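Local atomic coordinates of methanol--corrinoid protein co-methyltransferase (PDB entry 2I2X), a protein that transfers the methyl group of methanol to the cob(I)amide carried by its partner MtaC, the first step of methanogenesis from methanol. Residues Ile213-Met227 with Tyr258-Glu272. Numbering follows the deposited sequence.
Sequences ISAGDTDCAQANTAM and YEAGAVGPGKDCGYE. With ZN (zinc ion), chain Q.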
# COMPACT_ATOMS: atom_id res chain seq x y z
N ILE A 213 -14.28 10.29 24.34
CA ILE A 213 -15.30 9.41 23.82
C ILE A 213 -15.05 7.94 24.05
O ILE A 213 -14.00 7.43 23.73
CB ILE A 213 -15.71 9.78 22.38
CG1 ILE A 213 -16.84 10.83 22.50
CG2 ILE A 213 -16.20 8.54 21.60
CD1 ILE A 213 -16.64 12.01 21.68
N SER A 214 -16.03 7.29 24.65
CA SER A 214 -15.98 5.85 24.82
C SER A 214 -16.40 5.27 23.47
O SER A 214 -17.59 5.27 23.13
CB SER A 214 -16.92 5.43 25.96
OG SER A 214 -17.00 4.04 26.09
N ALA A 215 -15.44 4.82 22.68
CA ALA A 215 -15.71 4.54 21.29
C ALA A 215 -16.25 3.13 20.98
O ALA A 215 -17.30 3.00 20.36
CB ALA A 215 -14.50 4.89 20.43
N GLY A 216 -15.55 2.09 21.41
CA GLY A 216 -16.02 0.71 21.25
C GLY A 216 -14.88 -0.27 21.03
O GLY A 216 -13.72 0.15 20.90
N ASP A 217 -15.23 -1.55 20.97
CA ASP A 217 -14.33 -2.73 21.04
C ASP A 217 -14.42 -3.48 19.70
O ASP A 217 -14.94 -2.95 18.73
CB ASP A 217 -14.86 -3.64 22.17
CG ASP A 217 -13.79 -4.49 22.81
OD1 ASP A 217 -13.12 -5.29 22.13
OD2 ASP A 217 -13.65 -4.41 24.05
N THR A 218 -13.95 -4.72 19.66
CA THR A 218 -13.93 -5.55 18.44
C THR A 218 -13.70 -6.93 18.88
O THR A 218 -12.78 -7.17 19.68
CB THR A 218 -12.59 -5.46 17.67
OG1 THR A 218 -12.22 -4.12 17.46
CG2 THR A 218 -12.66 -6.14 16.37
N ASP A 219 -14.40 -7.85 18.25
CA ASP A 219 -14.09 -9.23 18.49
C ASP A 219 -12.86 -9.79 17.79
O ASP A 219 -12.84 -10.99 17.46
CB ASP A 219 -15.25 -10.13 18.20
CG ASP A 219 -15.21 -11.37 19.04
OD1 ASP A 219 -14.87 -11.25 20.25
OD2 ASP A 219 -15.50 -12.45 18.49
N CYS A 220 -11.85 -8.94 17.58
CA CYS A 220 -10.63 -9.33 16.87
C CYS A 220 -10.01 -10.62 17.38
O CYS A 220 -9.62 -11.49 16.60
CB CYS A 220 -9.58 -8.25 16.99
SG CYS A 220 -8.42 -8.29 15.55
N ALA A 221 -9.94 -10.74 18.70
CA ALA A 221 -9.27 -11.85 19.36
C ALA A 221 -9.97 -13.19 19.11
O ALA A 221 -9.37 -14.23 19.36
CB ALA A 221 -9.10 -11.57 20.85
N GLN A 222 -11.19 -13.15 18.60
CA GLN A 222 -11.97 -14.38 18.37
C GLN A 222 -12.45 -14.43 16.93
O GLN A 222 -11.86 -15.14 16.14
CB GLN A 222 -13.15 -14.54 19.37
CG GLN A 222 -12.74 -14.63 20.87
CD GLN A 222 -13.90 -14.35 21.83
OE1 GLN A 222 -14.72 -13.46 21.59
NE2 GLN A 222 -13.98 -15.12 22.91
N ALA A 223 -13.50 -13.69 16.59
CA ALA A 223 -13.94 -13.64 15.19
C ALA A 223 -12.82 -13.39 14.10
O ALA A 223 -12.78 -14.14 13.10
CB ALA A 223 -15.13 -12.71 15.01
N ASN A 224 -11.90 -12.41 14.28
CA ASN A 224 -10.88 -12.24 13.24
C ASN A 224 -9.90 -13.42 13.18
O ASN A 224 -9.49 -13.81 12.08
CB ASN A 224 -10.16 -10.85 13.22
CG ASN A 224 -11.12 -9.67 12.86
OD1 ASN A 224 -12.18 -9.85 12.19
ND2 ASN A 224 -10.76 -8.45 13.34
N THR A 225 -9.56 -13.99 14.35
CA THR A 225 -8.74 -15.19 14.39
C THR A 225 -9.40 -16.31 13.56
O THR A 225 -8.74 -16.97 12.74
CB THR A 225 -8.39 -15.69 15.82
OG1 THR A 225 -7.68 -14.69 16.57
CG2 THR A 225 -7.49 -16.97 15.74
N ALA A 226 -10.70 -16.48 13.74
CA ALA A 226 -11.38 -17.49 12.94
C ALA A 226 -11.26 -17.17 11.44
O ALA A 226 -11.02 -18.06 10.63
CB ALA A 226 -12.82 -17.61 13.37
N MET A 227 -11.39 -15.90 11.07
CA MET A 227 -11.33 -15.49 9.67
C MET A 227 -9.94 -15.68 9.08
O MET A 227 -9.79 -16.09 7.93
CB MET A 227 -11.76 -14.03 9.52
CG MET A 227 -11.62 -13.48 8.09
SD MET A 227 -12.32 -11.83 7.89
CE MET A 227 -10.95 -10.84 8.46
N TYR A 258 -21.67 -0.91 23.75
CA TYR A 258 -22.62 0.18 23.52
C TYR A 258 -23.71 0.15 24.60
O TYR A 258 -24.06 1.19 25.18
CB TYR A 258 -23.14 0.13 22.06
CG TYR A 258 -21.94 0.06 21.13
CD1 TYR A 258 -21.16 1.21 20.86
CD2 TYR A 258 -21.48 -1.16 20.66
CE1 TYR A 258 -20.00 1.13 20.10
CE2 TYR A 258 -20.33 -1.25 19.91
CZ TYR A 258 -19.60 -0.11 19.62
OH TYR A 258 -18.45 -0.25 18.86
N GLU A 259 -24.19 -1.05 24.89
CA GLU A 259 -25.12 -1.26 26.00
C GLU A 259 -24.53 -0.66 27.26
O GLU A 259 -25.23 -0.04 28.04
CB GLU A 259 -25.42 -2.76 26.17
CG GLU A 259 -26.40 -3.22 25.12
CD GLU A 259 -26.61 -4.72 25.04
OE1 GLU A 259 -25.72 -5.49 25.48
OE2 GLU A 259 -27.66 -5.12 24.49
N ALA A 260 -23.21 -0.79 27.41
CA ALA A 260 -22.56 -0.40 28.65
C ALA A 260 -21.98 0.98 28.58
O ALA A 260 -21.16 1.36 29.41
CB ALA A 260 -21.48 -1.42 29.03
N GLY A 261 -22.34 1.73 27.56
CA GLY A 261 -21.99 3.14 27.58
C GLY A 261 -21.16 3.70 26.46
O GLY A 261 -21.04 4.92 26.39
N ALA A 262 -20.58 2.87 25.59
CA ALA A 262 -19.86 3.40 24.42
C ALA A 262 -20.87 3.96 23.43
O ALA A 262 -22.02 3.59 23.48
CB ALA A 262 -18.95 2.33 23.75
N VAL A 263 -20.42 4.84 22.52
CA VAL A 263 -21.31 5.58 21.63
C VAL A 263 -20.82 5.48 20.19
O VAL A 263 -21.46 5.99 19.25
CB VAL A 263 -21.40 7.10 22.04
CG1 VAL A 263 -22.02 7.26 23.46
CG2 VAL A 263 -20.03 7.77 21.98
N GLY A 264 -19.67 4.82 20.03
CA GLY A 264 -19.04 4.66 18.72
C GLY A 264 -18.07 5.80 18.45
O GLY A 264 -18.01 6.77 19.20
N PRO A 265 -17.33 5.72 17.33
CA PRO A 265 -17.32 4.68 16.31
C PRO A 265 -16.59 3.43 16.76
O PRO A 265 -15.53 3.53 17.36
CB PRO A 265 -16.56 5.34 15.16
CG PRO A 265 -15.68 6.39 15.81
CD PRO A 265 -16.43 6.85 17.02
N GLY A 266 -17.15 2.26 16.48
CA GLY A 266 -16.49 1.00 16.79
C GLY A 266 -15.19 0.83 16.03
O GLY A 266 -15.00 1.40 14.97
N LYS A 267 -14.31 0.01 16.58
CA LYS A 267 -13.05 -0.35 15.94
C LYS A 267 -13.18 -0.97 14.58
O LYS A 267 -14.01 -1.82 14.34
CB LYS A 267 -12.29 -1.34 16.81
CG LYS A 267 -11.51 -0.67 17.92
CD LYS A 267 -10.17 -0.25 17.40
CE LYS A 267 -9.29 -1.46 17.19
NZ LYS A 267 -8.13 -1.07 16.38
N ASP A 268 -12.25 -0.55 13.72
CA ASP A 268 -12.14 -0.96 12.33
C ASP A 268 -12.19 -2.46 12.08
O ASP A 268 -12.88 -2.92 11.17
CB ASP A 268 -10.85 -0.37 11.73
CG ASP A 268 -9.61 -0.71 12.54
OD1 ASP A 268 -9.73 -1.42 13.57
OD2 ASP A 268 -8.51 -0.30 12.13
N CYS A 269 -11.47 -3.23 12.88
CA CYS A 269 -11.42 -4.68 12.65
C CYS A 269 -12.67 -5.41 13.14
O CYS A 269 -12.78 -6.65 13.01
CB CYS A 269 -10.15 -5.29 13.25
SG CYS A 269 -9.95 -5.01 15.02
N GLY A 270 -13.63 -4.64 13.65
CA GLY A 270 -14.96 -5.15 14.00
C GLY A 270 -15.82 -5.30 12.76
O GLY A 270 -16.74 -4.52 12.52
N TYR A 271 -15.55 -6.32 11.94
CA TYR A 271 -16.38 -6.52 10.79
C TYR A 271 -17.84 -6.72 11.15
O TYR A 271 -18.72 -6.43 10.33
CB TYR A 271 -15.88 -7.72 10.03
CG TYR A 271 -14.60 -7.50 9.23
CD1 TYR A 271 -13.36 -7.60 9.84
CD2 TYR A 271 -14.64 -7.26 7.85
CE1 TYR A 271 -12.20 -7.47 9.12
CE2 TYR A 271 -13.48 -7.11 7.13
CZ TYR A 271 -12.25 -7.22 7.77
OH TYR A 271 -11.05 -7.09 7.07
N GLU A 272 -18.11 -7.25 12.35
CA GLU A 272 -19.46 -7.42 12.82
C GLU A 272 -20.15 -6.07 13.12
O GLU A 272 -21.35 -6.04 13.42
CB GLU A 272 -19.49 -8.32 14.08
CG GLU A 272 -18.87 -7.72 15.39
CD GLU A 272 -17.34 -7.78 15.43
OE1 GLU A 272 -16.78 -7.56 16.55
OE2 GLU A 272 -16.70 -8.04 14.37
ZN ZN Q . -7.93 -6.12 15.64
O HOH W 1 -17.40 -2.66 17.68
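One zinc ion is held from both sides of this contact, by Cys220 SG at 2.2 Å and Cys269 SG at 2.4 Å, with Glu164 as a further protein ligand. The two sulfurs come from different settings, Cys220 from the start of helix 220-230 and Cys269 from the type I turn Lys267-Gly270. Asn224, across the wider pi-type turn 220-224, joins them: its ND2 points one way to Cys220 SG (3.2 Å) and the other to the carbonyl O of Cys269 (2.7 Å), both partners lying near the amide plane. The two bonds fix the rotation of the amide. The Tyr271 ring stands almost perpendicular to this amide, its CD1 3.5 Å from Asn224 OD1. The extended chi1 (175°) and chi2 (173°) of Met227 carry SD over the face of that ring, 4.6 Å from the centroid, in a Met-aromatic contact, and the bend at chi3 (84°) brings CE to Tyr271 CE1.

The loop before the helix is gripped separately. Glu272 OE1 accepts Asp219 N at 2.9 Å through its syn lone pair in a nearly straight bond; Ser254 also bonds this oxygen, while Arg247 pairs with OE2. Asp219 in turn receives Ala223 N on OD2, from above its carboxylate plane. Farther back, Val263 N bonds Ser214 O, and a water bridges Asp217 O to Tyr258 OH. Gly216 CA lies 3.5 Å from that hydroxyl oxygen. The amine of Lys267, close to the bound potassium ion, forms a salt bridge with Glu84 and a weak one with Asp268 OD1.

Strand 213-216 with its following loop and helix, facing the loop after helix 240-259, thus supplies with it two of the three protein ligands of the zinc site, Glu164 after the neighbouring strand 160-163 completing them, in the TIM barrel of MtaB, where the corrinoid touches Ala221 and Thr225.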